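Local coordinates for UDP-N-acetylglucosamine 4,6-dehydratase (Vibrio fischeri, PDB 3PVZ), which binds NAD and probably acts as a lyase that dehydrates UDP-N-acetylglucosamine, at residues 14-19 against 237-242; 28-33 against 56-61; 186-191 against 349-354. One frame throughout, in Å; residues are numbered along the deposited sequence.

Contact 1: 14-19 against 237-242; sequences DTELFH and PQESGE
Leu17 and Glu239 bring the backbones nearest, their CA atoms 6.8 Å apart, where the irregular segment 14-19 passes the first turns of helix 237-250. The main link is a short hydrogen bond of 2.6 Å from Leu17 N to Glu239 OE2, bent to 147° at the hydrogen and meeting the carboxylate from above its plane. Glu239 reaches across with a chain extended beyond CG, and Leu17 CD1 lies 3.4 Å from the same OE2. Glu239 OE1 is held by a salt bridge to Arg13 and by Thr236 N, so both oxygens of this buried carboxylate are used. Phe18 presents its ring edge to the helix: CE2 lies 3.3 Å from Glu239 O, in the plane of the ring, while Leu17 CB covers the centre of one face. Glu16 OE1 and Glu242 OE1 come within 3.6 Å of each other, and a water donating to both oxygens and accepting from Phe18 N probably eases the repulsion between the like charges. Gln238 NE2 donates a long but nearly straight bond (3.3 Å, 170°) to Glu242 OE2, from well above the carboxylate plane. Phe18 is the N-cap of helix 19-34, so the contact sets the start of that helix beside helix 237-250, with Leu17 and Phe18 resting on Pro259 of strand 255-259 and Gln238 and Glu242 touching Glu54 of helix 46-56.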
ATOM      1  N   ASP A  14     -15.233  23.901  13.811  1.00 63.09           N
ATOM      2  CA  ASP A  14     -14.219  24.949  13.925  1.00 64.23           C
ATOM      3  C   ASP A  14     -13.209  24.663  15.059  1.00 63.55           C
ATOM      4  O   ASP A  14     -12.153  25.302  15.135  1.00 63.58           O
ATOM      5  CB  ASP A  14     -14.953  26.311  14.029  1.00 65.95           C
ATOM      6  CG  ASP A  14     -14.345  27.267  15.045  1.00 68.56           C
ATOM      7  OD1 ASP A  14     -13.171  27.701  14.872  1.00 71.38           O
ATOM      8  OD2 ASP A  14     -15.081  27.621  15.996  1.00 70.71           O
ATOM      9  N   THR A  15     -13.483  23.632  15.866  1.00 62.83           N
ATOM     10  CA  THR A  15     -12.637  23.292  17.015  1.00 61.71           C
ATOM     11  C   THR A  15     -12.313  21.780  17.111  1.00 59.64           C
ATOM     12  O   THR A  15     -13.137  20.934  16.746  1.00 59.66           O
ATOM     13  CB  THR A  15     -13.369  23.745  18.273  1.00 62.46           C
ATOM     14  OG1 THR A  15     -12.484  23.701  19.390  1.00 63.11           O
ATOM     15  CG2 THR A  15     -14.619  22.875  18.518  1.00 63.08           C
ATOM     16  N   GLU A  16     -11.121  21.460  17.611  1.00 57.65           N
ATOM     17  CA  GLU A  16     -10.696  20.070  17.799  1.00 55.94           C
ATOM     18  C   GLU A  16     -11.652  19.336  18.741  1.00 53.46           C
ATOM     19  O   GLU A  16     -12.356  19.965  19.519  1.00 54.32           O
ATOM     20  CB  GLU A  16      -9.231  19.961  18.285  1.00 56.13           C
ATOM     21  CG  GLU A  16      -8.192  20.666  17.385  1.00 58.51           C
ATOM     22  CD  GLU A  16      -6.905  19.849  17.022  1.00 61.82           C
ATOM     23  OE1 GLU A  16      -6.811  18.582  17.202  1.00 61.01           O
ATOM     24  OE2 GLU A  16      -5.980  20.514  16.480  1.00 62.65           O
ATOM     25  N   LEU A  17     -11.741  18.017  18.598  1.00 50.16           N
ATOM     26  CA  LEU A  17     -12.577  17.189  19.469  1.00 48.70           C
ATOM     27  C   LEU A  17     -12.075  16.995  20.896  1.00 46.90           C
ATOM     28  O   LEU A  17     -12.870  16.978  21.825  1.00 46.10           O
ATOM     29  CB  LEU A  17     -12.767  15.794  18.878  1.00 48.51           C
ATOM     30  CG  LEU A  17     -14.119  15.490  18.262  1.00 50.74           C
ATOM     31  CD1 LEU A  17     -14.294  16.382  17.100  1.00 51.61           C
ATOM     32  CD2 LEU A  17     -14.199  14.025  17.843  1.00 51.34           C
ATOM     33  N   PHE A  18     -10.770  16.784  21.068  1.00 45.13           N
ATOM     34  CA  PHE A  18     -10.246  16.311  22.352  1.00 43.89           C
ATOM     35  C   PHE A  18      -9.364  17.342  23.080  1.00 44.41           C
ATOM     36  O   PHE A  18      -8.580  17.002  23.971  1.00 43.19           O
ATOM     37  CB  PHE A  18      -9.415  15.084  22.109  1.00 42.81           C
ATOM     38  CG  PHE A  18     -10.096  14.035  21.307  1.00 40.82           C
ATOM     39  CD1 PHE A  18     -11.334  13.565  21.665  1.00 40.96           C
ATOM     40  CD2 PHE A  18      -9.463  13.465  20.226  1.00 38.98           C
ATOM     41  CE1 PHE A  18     -11.944  12.574  20.940  1.00 41.21           C
ATOM     42  CE2 PHE A  18     -10.064  12.464  19.501  1.00 39.48           C
ATOM     43  CZ  PHE A  18     -11.312  12.035  19.836  1.00 40.06           C
ATOM     44  N   HIS A  19      -9.501  18.594  22.692  1.00 44.83           N
ATOM     45  CA  HIS A  19      -8.718  19.654  23.282  1.00 46.67           C
ATOM     46  C   HIS A  19      -8.697  19.605  24.825  1.00 46.25           C
ATOM     47  O   HIS A  19      -7.646  19.785  25.456  1.00 45.82           O
ATOM     48  CB  HIS A  19      -9.222  21.017  22.763  1.00 47.76           C
ATOM     49  CG  HIS A  19      -8.371  22.159  23.189  1.00 50.53           C
ATOM     50  ND1 HIS A  19      -8.697  22.967  24.255  1.00 54.70           N
ATOM     51  CD2 HIS A  19      -7.171  22.594  22.736  1.00 53.43           C
ATOM     52  CE1 HIS A  19      -7.753  23.875  24.422  1.00 55.89           C
ATOM     53  NE2 HIS A  19      -6.811  23.668  23.518  1.00 56.43           N
ATOM     54  N   PRO A 237      -7.380  13.715  10.710  1.00 34.85           N
ATOM     55  CA  PRO A 237      -6.257  12.844  10.972  1.00 35.06           C
ATOM     56  C   PRO A 237      -5.683  13.045  12.381  1.00 35.15           C
ATOM     57  O   PRO A 237      -5.530  12.063  13.094  1.00 35.10           O
ATOM     58  CB  PRO A 237      -5.244  13.245   9.893  1.00 34.54           C
ATOM     59  CG  PRO A 237      -6.106  13.667   8.754  1.00 36.03           C
ATOM     60  CD  PRO A 237      -7.240  14.409   9.414  1.00 35.50           C
ATOM     61  N   GLN A 238      -5.398  14.276  12.801  1.00 35.44           N
ATOM     62  CA  GLN A 238      -4.796  14.468  14.122  1.00 36.09           C
ATOM     63  C   GLN A 238      -5.665  13.933  15.221  1.00 34.58           C
ATOM     64  O   GLN A 238      -5.181  13.408  16.216  1.00 33.16           O
ATOM     65  CB  GLN A 238      -4.513  15.923  14.409  1.00 37.99           C
ATOM     66  CG  GLN A 238      -3.887  16.173  15.790  1.00 42.28           C
ATOM     67  CD  GLN A 238      -3.270  17.561  15.887  1.00 48.65           C
ATOM     68  OE1 GLN A 238      -2.757  18.077  14.903  1.00 55.08           O
ATOM     69  NE2 GLN A 238      -3.314  18.165  17.076  1.00 52.10           N
ATOM     70  N   GLU A 239      -6.966  14.072  15.040  1.00 34.76           N
ATOM     71  CA  GLU A 239      -7.906  13.584  16.017  1.00 34.69           C
ATOM     72  C   GLU A 239      -7.821  12.075  16.106  1.00 33.64           C
ATOM     73  O   GLU A 239      -7.882  11.516  17.213  1.00 33.62           O
ATOM     74  CB  GLU A 239      -9.307  14.054  15.651  1.00 35.66           C
ATOM     75  CG  GLU A 239      -9.456  15.520  15.961  1.00 37.75           C
ATOM     76  CD  GLU A 239     -10.793  16.112  15.587  1.00 38.74           C
ATOM     77  OE1 GLU A 239     -11.497  15.558  14.721  1.00 34.83           O
ATOM     78  OE2 GLU A 239     -11.118  17.157  16.190  1.00 42.29           O
ATOM     79  N   SER A 240      -7.648  11.415  14.953  1.00 32.82           N
ATOM     80  CA  SER A 240      -7.478   9.941  14.930  1.00 32.53           C
ATOM     81  C   SER A 240      -6.218   9.522  15.661  1.00 30.56           C
ATOM     82  O   SER A 240      -6.190   8.564  16.420  1.00 30.02           O
ATOM     83  CB  SER A 240      -7.547   9.352  13.515  1.00 32.12           C
ATOM     84  OG  SER A 240      -6.477   9.728  12.693  1.00 32.18           O
ATOM     85  N   GLY A 241      -5.188  10.283  15.458  1.00 31.02           N
ATOM     86  CA  GLY A 241      -3.919  10.022  16.098  1.00 30.61           C
ATOM     87  C   GLY A 241      -3.999  10.245  17.578  1.00 30.67           C
ATOM     88  O   GLY A 241      -3.421   9.485  18.351  1.00 30.77           O
ATOM     89  N   GLU A 242      -4.732  11.272  17.986  1.00 31.31           N
ATOM     90  CA  GLU A 242      -4.858  11.566  19.413  1.00 31.50           C
ATOM     91  C   GLU A 242      -5.645  10.489  20.154  1.00 31.41           C
ATOM     92  O   GLU A 242      -5.298  10.120  21.260  1.00 30.73           O
ATOM     93  CB  GLU A 242      -5.470  12.941  19.618  1.00 31.67           C
ATOM     94  CG  GLU A 242      -4.487  14.064  19.355  1.00 34.52           C
ATOM     95  CD  GLU A 242      -5.136  15.472  19.378  1.00 40.45           C
ATOM     96  OE1 GLU A 242      -6.360  15.603  19.125  1.00 42.27           O
ATOM     97  OE2 GLU A 242      -4.396  16.454  19.619  1.00 45.25           O
TER
HETATM   98  O   HOH W   1      -8.203  17.391  19.474  1.00 30.16           O

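Contact 2: 28-33 against 56-61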
ATOM      1  N   GLU A  28       1.254  14.175  31.635  1.00 34.95           N
ATOM      2  CA  GLU A  28       1.448  12.732  31.862  1.00 34.15           C
ATOM      3  C   GLU A  28       1.754  12.049  30.557  1.00 32.91           C
ATOM      4  O   GLU A  28       2.592  11.167  30.528  1.00 31.85           O
ATOM      5  CB  GLU A  28       0.250  12.080  32.511  1.00 33.29           C
ATOM      6  CG  GLU A  28       0.414  10.599  32.736  1.00 36.16           C
ATOM      7  CD  GLU A  28      -0.589  10.064  33.748  1.00 37.64           C
ATOM      8  OE1 GLU A  28      -1.693  10.642  33.918  1.00 40.12           O
ATOM      9  OE2 GLU A  28      -0.247   9.082  34.385  1.00 37.41           O
ATOM     10  N   LEU A  29       1.138  12.495  29.461  1.00 32.65           N
ATOM     11  CA  LEU A  29       1.498  11.950  28.148  1.00 31.89           C
ATOM     12  C   LEU A  29       3.016  12.124  27.882  1.00 32.20           C
ATOM     13  O   LEU A  29       3.719  11.192  27.425  1.00 31.30           O
ATOM     14  CB  LEU A  29       0.709  12.636  27.053  1.00 31.92           C
ATOM     15  CG  LEU A  29      -0.722  12.152  26.817  1.00 32.32           C
ATOM     16  CD1 LEU A  29      -1.455  13.122  25.882  1.00 30.71           C
ATOM     17  CD2 LEU A  29      -0.744  10.770  26.246  1.00 30.64           C
ATOM     18  N   GLN A  30       3.515  13.319  28.191  1.00 30.96           N
ATOM     19  CA  GLN A  30       4.883  13.665  27.901  1.00 31.00           C
ATOM     20  C   GLN A  30       5.853  12.903  28.781  1.00 29.67           C
ATOM     21  O   GLN A  30       6.887  12.504  28.339  1.00 27.55           O
ATOM     22  CB  GLN A  30       5.078  15.166  28.029  1.00 31.15           C
ATOM     23  CG  GLN A  30       4.718  15.894  26.760  1.00 33.32           C
ATOM     24  CD  GLN A  30       4.847  17.405  26.904  1.00 33.36           C
ATOM     25  OE1 GLN A  30       5.696  17.868  27.637  1.00 38.96           O
ATOM     26  NE2 GLN A  30       4.007  18.161  26.204  1.00 33.23           N
ATOM     27  N   SER A  31       5.492  12.719  30.042  1.00 31.13           N
ATOM     28  CA  SER A  31       6.246  11.887  30.957  1.00 31.09           C
ATOM     29  C   SER A  31       6.323  10.458  30.449  1.00 31.00           C
ATOM     30  O   SER A  31       7.427   9.918  30.395  1.00 32.81           O
ATOM     31  CB  SER A  31       5.655  11.957  32.360  1.00 31.72           C
ATOM     32  OG  SER A  31       6.208  10.954  33.172  1.00 33.14           O
ATOM     33  N   VAL A  32       5.202   9.848  30.047  1.00 29.84           N
ATOM     34  CA  VAL A  32       5.192   8.464  29.593  1.00 28.51           C
ATOM     35  C   VAL A  32       5.970   8.259  28.286  1.00 28.01           C
ATOM     36  O   VAL A  32       6.872   7.430  28.237  1.00 26.78           O
ATOM     37  CB  VAL A  32       3.772   7.887  29.465  1.00 30.01           C
ATOM     38  CG1 VAL A  32       3.772   6.531  28.723  1.00 29.31           C
ATOM     39  CG2 VAL A  32       3.115   7.703  30.906  1.00 29.05           C
ATOM     40  N   VAL A  33       5.707   9.090  27.282  1.00 27.14           N
ATOM     41  CA  VAL A  33       6.323   8.946  25.988  1.00 25.82           C
ATOM     42  C   VAL A  33       7.848   9.106  26.080  1.00 26.61           C
ATOM     43  O   VAL A  33       8.625   8.371  25.440  1.00 25.01           O
ATOM     44  CB  VAL A  33       5.763   9.982  24.990  1.00 25.55           C
ATOM     45  CG1 VAL A  33       6.559   9.960  23.710  1.00 24.31           C
ATOM     46  CG2 VAL A  33       4.292   9.690  24.716  1.00 26.86           C
ATOM     47  N   PHE A  56       5.915  11.144  18.171  1.00 27.92           N
ATOM     48  CA  PHE A  56       7.159  11.815  17.867  1.00 26.98           C
ATOM     49  C   PHE A  56       7.286  13.214  18.517  1.00 27.55           C
ATOM     50  O   PHE A  56       8.347  13.573  19.013  1.00 27.26           O
ATOM     51  CB  PHE A  56       7.317  11.936  16.350  1.00 26.73           C
ATOM     52  CG  PHE A  56       8.686  12.368  15.934  1.00 25.84           C
ATOM     53  CD1 PHE A  56       9.016  13.692  15.924  1.00 25.62           C
ATOM     54  CD2 PHE A  56       9.655  11.445  15.600  1.00 28.06           C
ATOM     55  CE1 PHE A  56      10.283  14.100  15.573  1.00 28.40           C
ATOM     56  CE2 PHE A  56      10.944  11.858  15.216  1.00 25.61           C
ATOM     57  CZ  PHE A  56      11.235  13.208  15.209  1.00 27.39           C
ATOM     58  N   LYS A  57       6.223  14.001  18.488  1.00 28.64           N
ATOM     59  CA  LYS A  57       6.262  15.383  18.972  1.00 29.62           C
ATOM     60  C   LYS A  57       6.391  15.434  20.496  1.00 29.61           C
ATOM     61  O   LYS A  57       6.680  16.495  21.056  1.00 28.40           O
ATOM     62  CB  LYS A  57       4.992  16.137  18.510  1.00 31.88           C
ATOM     63  CG  LYS A  57       3.678  15.681  19.107  1.00 35.26           C
ATOM     64  CD  LYS A  57       2.494  16.656  18.844  1.00 41.95           C
ATOM     65  CE  LYS A  57       1.767  16.366  17.544  1.00 46.63           C
ATOM     66  NZ  LYS A  57       0.415  17.116  17.414  1.00 50.86           N
ATOM     67  N   ARG A  58       6.141  14.302  21.164  1.00 26.84           N
ATOM     68  CA  ARG A  58       6.297  14.209  22.623  1.00 27.84           C
ATOM     69  C   ARG A  58       7.615  13.523  23.038  1.00 28.96           C
ATOM     70  O   ARG A  58       7.756  13.025  24.181  1.00 29.54           O
ATOM     71  CB  ARG A  58       5.111  13.461  23.193  1.00 27.95           C
ATOM     72  CG  ARG A  58       3.821  14.339  23.101  1.00 27.17           C
ATOM     73  CD  ARG A  58       2.648  13.658  23.649  1.00 26.02           C
ATOM     74  NE  ARG A  58       1.485  14.535  23.641  1.00 29.23           N
ATOM     75  CZ  ARG A  58       0.602  14.650  22.625  1.00 32.33           C
ATOM     76  NH1 ARG A  58       0.718  13.944  21.490  1.00 31.68           N
ATOM     77  NH2 ARG A  58      -0.414  15.498  22.733  1.00 31.46           N
ATOM     78  N   ASN A  59       8.538  13.465  22.071  1.00 28.35           N
ATOM     79  CA  ASN A  59       9.950  13.154  22.278  1.00 28.74           C
ATOM     80  C   ASN A  59      10.216  11.782  22.912  1.00 27.69           C
ATOM     81  O   ASN A  59      10.727  11.717  24.003  1.00 28.79           O
ATOM     82  CB  ASN A  59      10.577  14.259  23.113  1.00 29.08           C
ATOM     83  CG  ASN A  59      12.050  14.075  23.305  1.00 30.83           C
ATOM     84  OD1 ASN A  59      12.759  13.655  22.383  1.00 33.21           O
ATOM     85  ND2 ASN A  59      12.517  14.288  24.542  1.00 34.04           N
ATOM     86  N   PRO A  60       9.852  10.705  22.222  1.00 27.52           N
ATOM     87  CA  PRO A  60       9.888   9.347  22.723  1.00 26.01           C
ATOM     88  C   PRO A  60      11.312   8.759  22.808  1.00 26.02           C
ATOM     89  O   PRO A  60      12.182   9.130  22.002  1.00 22.42           O
ATOM     90  CB  PRO A  60       9.172   8.570  21.655  1.00 26.18           C
ATOM     91  CG  PRO A  60       9.475   9.298  20.386  1.00 25.72           C
ATOM     92  CD  PRO A  60       9.474  10.757  20.791  1.00 27.94           C
ATOM     93  N   GLN A  61      11.504   7.762  23.687  1.00 24.60           N
ATOM     94  CA  GLN A  61      12.833   7.179  23.882  1.00 26.31           C
ATOM     95  C   GLN A  61      13.185   6.391  22.637  1.00 25.86           C
ATOM     96  O   GLN A  61      14.316   6.383  22.152  1.00 27.93           O
ATOM     97  CB  GLN A  61      12.820   6.281  25.099  1.00 27.92           C
ATOM     98  CG  GLN A  61      13.790   6.470  26.214  1.00 28.77           C
ATOM     99  CD  GLN A  61      13.516   5.371  27.274  1.00 28.28           C
ATOM    100  OE1 GLN A  61      13.228   4.319  26.882  1.00 33.67           O
ATOM    101  NE2 GLN A  61      13.556   5.654  28.558  1.00 21.42           N
TER
HETATM  102  O   HOH W   2       7.995  14.005  26.491  1.00 23.87           O
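Val33 and Pro60, with CA atoms 4.9 Å apart, mark the closest backbone approach between helix 19-34 and the loop 56-61, which opens with a type I beta turn from Phe56 to Asn59. Val33 does much of the packing: its CG1, anti to the backbone N at chi1 171°, touches Arg58 O at 3.3 Å and Pro60 CB at 3.6 Å. Val33 O receives a CA-H...O contact from Pro60 CA at 3.2 Å and a weak hydrogen bond from Gln61 N. This loop joins helix 46-56 to strand 62-66, and so belongs to the first beta-alpha-beta unit of the Rossmann-type NAD-binding fold; helix 19-34 precedes that unit and packs against its turn. Arg58 runs its extended chain past the helix, with its CG 4.1 Å from Gln30 CG. Leu29 CD1 lies over one face of the guanidinium, 4.0 Å from Arg58 NE. The charge is met by two salt bridges, NE to Glu26 and NH1 to Glu54, which hold the group's orientation between the two helices; Gln30 NE2 also donates to Glu26. A water bridges the backbones, donating to Gln30 O and to Arg58 O.

Contact 3: 186-191 against 349-354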
ATOM      1  N   LEU A 186      -8.056 -11.479  19.792  1.00 33.68           N
ATOM      2  CA  LEU A 186      -7.632 -10.420  20.705  1.00 33.82           C
ATOM      3  C   LEU A 186      -8.103 -10.733  22.145  1.00 34.00           C
ATOM      4  O   LEU A 186      -7.411 -10.510  23.091  1.00 32.78           O
ATOM      5  CB  LEU A 186      -8.282  -9.108  20.310  1.00 33.26           C
ATOM      6  CG  LEU A 186      -7.541  -7.976  19.638  1.00 37.72           C
ATOM      7  CD1 LEU A 186      -6.808  -8.439  18.406  1.00 39.89           C
ATOM      8  CD2 LEU A 186      -8.535  -6.813  19.335  1.00 37.99           C
HETATM    9  N   MSE A 187      -9.327 -11.200  22.287  1.00 35.49           N
HETATM   10  CA  MSE A 187      -9.838 -11.506  23.597  1.00 36.60           C
HETATM   11  C   MSE A 187      -8.993 -12.609  24.213  1.00 37.05           C
HETATM   12  O   MSE A 187      -8.733 -12.545  25.391  1.00 38.35           O
HETATM   13  CB  MSE A 187     -11.332 -11.873  23.579  1.00 38.01           C
HETATM   14  CG  MSE A 187     -12.317 -10.722  23.368  1.00 40.65           C
HETATM   15 SE   MSE A 187     -12.014  -9.023  24.356  0.65 49.52          SE
HETATM   16  CE  MSE A 187     -11.012  -8.024  22.964  1.00 47.28           C
ATOM     17  N   ARG A 188      -8.555 -13.605  23.442  1.00 37.74           N
ATOM     18  CA  ARG A 188      -7.732 -14.677  24.008  1.00 37.28           C
ATOM     19  C   ARG A 188      -6.411 -14.117  24.464  1.00 36.43           C
ATOM     20  O   ARG A 188      -5.948 -14.446  25.559  1.00 35.89           O
ATOM     21  CB  ARG A 188      -7.461 -15.796  23.026  1.00 37.80           C
ATOM     22  CG  ARG A 188      -6.495 -16.829  23.553  1.00 37.96           C
ATOM     23  CD  ARG A 188      -6.551 -18.150  22.756  1.00 39.51           C
ATOM     24  NE  ARG A 188      -5.960 -17.996  21.429  1.00 36.70           N
ATOM     25  CZ  ARG A 188      -5.861 -18.970  20.541  1.00 40.87           C
ATOM     26  NH1 ARG A 188      -5.315 -18.727  19.368  1.00 40.36           N
ATOM     27  NH2 ARG A 188      -6.333 -20.194  20.813  1.00 41.61           N
ATOM     28  N   LYS A 189      -5.801 -13.294  23.618  1.00 34.93           N
ATOM     29  CA  LYS A 189      -4.504 -12.660  23.949  1.00 34.63           C
ATOM     30  C   LYS A 189      -4.544 -11.682  25.110  1.00 34.14           C
ATOM     31  O   LYS A 189      -3.532 -11.458  25.767  1.00 33.25           O
ATOM     32  CB  LYS A 189      -3.933 -11.933  22.736  1.00 33.89           C
ATOM     33  CG  LYS A 189      -3.326 -12.873  21.678  1.00 36.33           C
ATOM     34  CD  LYS A 189      -2.235 -13.767  22.305  1.00 37.02           C
ATOM     35  CE  LYS A 189      -1.443 -14.565  21.286  1.00 37.59           C
ATOM     36  NZ  LYS A 189      -2.277 -15.464  20.490  1.00 39.04           N
ATOM     37  N   SER A 190      -5.704 -11.087  25.342  1.00 35.20           N
ATOM     38  CA  SER A 190      -5.889 -10.179  26.452  1.00 35.54           C
ATOM     39  C   SER A 190      -5.890 -10.856  27.816  1.00 35.51           C
ATOM     40  O   SER A 190      -5.826 -10.168  28.807  1.00 35.29           O
ATOM     41  CB  SER A 190      -7.173  -9.380  26.303  1.00 35.90           C
ATOM     42  OG  SER A 190      -8.284 -10.178  26.468  1.00 36.76           O
ATOM     43  N   GLU A 191      -5.969 -12.184  27.861  1.00 36.34           N
ATOM     44  CA  GLU A 191      -5.697 -12.941  29.104  1.00 36.82           C
ATOM     45  C   GLU A 191      -4.188 -12.990  29.443  1.00 36.52           C
ATOM     46  O   GLU A 191      -3.845 -13.508  30.487  1.00 36.71           O
ATOM     47  CB  GLU A 191      -6.243 -14.382  28.990  1.00 37.64           C
ATOM     48  CG  GLU A 191      -7.773 -14.407  28.875  1.00 37.32           C
ATOM     49  CD  GLU A 191      -8.366 -15.758  28.501  1.00 39.23           C
ATOM     50  OE1 GLU A 191      -7.635 -16.627  28.009  1.00 42.00           O
ATOM     51  OE2 GLU A 191      -9.598 -15.932  28.664  1.00 44.18           O
ATOM     52  N   TYR A 349     -14.462 -15.473  23.569  1.00 45.04           N
ATOM     53  CA  TYR A 349     -14.036 -16.480  22.589  1.00 43.78           C
ATOM     54  C   TYR A 349     -14.237 -17.924  23.087  1.00 44.52           C
ATOM     55  O   TYR A 349     -14.345 -18.165  24.289  1.00 43.58           O
ATOM     56  CB  TYR A 349     -12.581 -16.279  22.220  1.00 42.73           C
ATOM     57  CG  TYR A 349     -11.616 -16.755  23.264  1.00 41.41           C
ATOM     58  CD1 TYR A 349     -11.026 -18.007  23.179  1.00 40.20           C
ATOM     59  CD2 TYR A 349     -11.292 -15.955  24.341  1.00 39.71           C
ATOM     60  CE1 TYR A 349     -10.142 -18.438  24.152  1.00 40.24           C
ATOM     61  CE2 TYR A 349     -10.414 -16.380  25.299  1.00 37.63           C
ATOM     62  CZ  TYR A 349      -9.845 -17.601  25.194  1.00 38.69           C
ATOM     63  OH  TYR A 349      -9.014 -17.985  26.179  1.00 42.02           O
ATOM     64  N   GLN A 350     -14.271 -18.847  22.135  1.00 44.76           N
ATOM     65  CA  GLN A 350     -14.194 -20.258  22.405  0.60 46.43           C
ATOM     66  C   GLN A 350     -12.919 -20.833  21.802  1.00 46.09           C
ATOM     67  O   GLN A 350     -12.634 -20.618  20.627  1.00 46.61           O
ATOM     68  CB  GLN A 350     -15.413 -20.920  21.808  0.60 47.93           C
ATOM     69  CG  GLN A 350     -16.713 -20.391  22.399  0.60 49.24           C
ATOM     70  CD  GLN A 350     -17.843 -21.314  22.130  0.60 52.37           C
ATOM     71  OE1 GLN A 350     -17.674 -22.543  22.147  0.60 54.98           O
ATOM     72  NE2 GLN A 350     -19.015 -20.752  21.865  0.60 53.73           N
ATOM     73  N   GLN A 351     -12.129 -21.537  22.612  1.00 46.50           N
ATOM     74  CA  GLN A 351     -10.859 -22.094  22.162  1.00 46.20           C
ATOM     75  C   GLN A 351     -11.054 -22.911  20.891  1.00 47.71           C
ATOM     76  O   GLN A 351     -10.312 -22.747  19.907  1.00 46.56           O
ATOM     77  CB  GLN A 351     -10.218 -22.942  23.270  1.00 46.33           C
ATOM     78  CG  GLN A 351      -8.860 -23.561  22.966  1.00 44.27           C
ATOM     79  CD  GLN A 351      -7.781 -22.577  22.570  1.00 45.17           C
ATOM     80  OE1 GLN A 351      -7.830 -21.389  22.908  1.00 45.03           O
ATOM     81  NE2 GLN A 351      -6.763 -23.080  21.874  1.00 44.06           N
ATOM     82  N   GLU A 352     -12.078 -23.747  20.905  1.00 49.45           N
ATOM     83  CA  GLU A 352     -12.354 -24.627  19.784  1.00 51.50           C
ATOM     84  C   GLU A 352     -12.605 -23.937  18.463  1.00 50.47           C
ATOM     85  O   GLU A 352     -12.217 -24.463  17.436  1.00 50.30           O
ATOM     86  CB  GLU A 352     -13.559 -25.503  20.091  1.00 53.75           C
ATOM     87  CG  GLU A 352     -13.202 -26.606  21.009  1.00 58.32           C
ATOM     88  CD  GLU A 352     -14.387 -27.448  21.371  1.00 64.93           C
ATOM     89  OE1 GLU A 352     -15.516 -26.888  21.393  1.00 69.90           O
ATOM     90  OE2 GLU A 352     -14.186 -28.661  21.639  1.00 68.01           O
ATOM     91  N   LEU A 353     -13.283 -22.790  18.476  1.00 49.84           N
ATOM     92  CA  LEU A 353     -13.573 -22.079  17.228  1.00 49.10           C
ATOM     93  C   LEU A 353     -12.321 -21.382  16.718  1.00 47.31           C
ATOM     94  O   LEU A 353     -12.137 -21.243  15.518  1.00 47.95           O
ATOM     95  CB  LEU A 353     -14.689 -21.050  17.409  1.00 48.93           C
ATOM     96  CG  LEU A 353     -16.114 -21.511  17.719  1.00 50.64           C
ATOM     97  CD1 LEU A 353     -17.110 -20.393  17.387  1.00 48.25           C
ATOM     98  CD2 LEU A 353     -16.509 -22.842  17.033  1.00 50.69           C
ATOM     99  N   LEU A 354     -11.480 -20.902  17.623  1.00 46.07           N
ATOM    100  CA  LEU A 354     -10.177 -20.343  17.204  1.00 44.78           C
ATOM    101  C   LEU A 354      -9.299 -21.423  16.578  1.00 44.95           C
ATOM    102  O   LEU A 354      -8.681 -21.214  15.534  1.00 43.87           O
ATOM    103  CB  LEU A 354      -9.432 -19.628  18.338  1.00 42.91           C
ATOM    104  CG  LEU A 354     -10.177 -18.460  19.013  1.00 42.47           C
ATOM    105  CD1 LEU A 354      -9.254 -17.634  19.932  1.00 39.47           C
ATOM    106  CD2 LEU A 354     -10.883 -17.583  17.974  1.00 42.73           C
TER
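Arg188 and Tyr349 form the tight part of this contact. Arg188 CB sits over the centre of the Tyr349 ring, 3.8 Å from the centroid, a CH-pi contact, and Arg188 CA is 3.4 Å from Tyr349 CE2. Beyond the ring a bend at chi3, 72°, turns Arg188 NE. Leu354 CD1 lies over one face of the guanidinium, 3.6 Å from Arg188 NE. At the edge of the group Arg188 NH2 donates to Gln351 OE1 at 2.8 Å, nearly in the guanidinium plane, but it reaches that oxygen at a C=O angle of 100°, tilted 26° from the carbonyl plane. Gln351 NE2 donates to Glu355, consistent with the amide's orientation. The solvent side is at exposed Glu191, whose carboxylate meets the tyrosine tip to tip: Tyr349 OH donates to Glu191 OE1 at 2.7 Å, on the syn side but tilted well out of the carboxylate plane. Met187, a selenomethionine, adds its backbone C and its CB, the latter 4.2 Å from Tyr349 CD2. The contact joins the C-terminal end of helix 174-189 to the start of helix 351-367, where Gln350 is the N-cap; Leu186 and Lys189 pack away from it, on strand 194-198 and helix 131-154.

Contacts 1 and 2 are neighbours, with centres 18 Å apart, and touch where Gln238 NE2 lies 3.9 Å from Lys57 NZ; along the chain contact 2 is nested inside the loop closed by contact 1. Helix 19-34 links them, since contact 1 lies at its start and contact 2 towards its end. Contact 3 stands apart, its centre 33 Å from each of the others. Contact 1 lies near the cofactor without touching it: the side chain of Glu239 is about 11 Å from bound NAD and about 7 Å from that of NAD-binding Val203. In contact 3, the side chain of Met187 lies about 11 Å from that of NAD-binding Lys179, on the same helix.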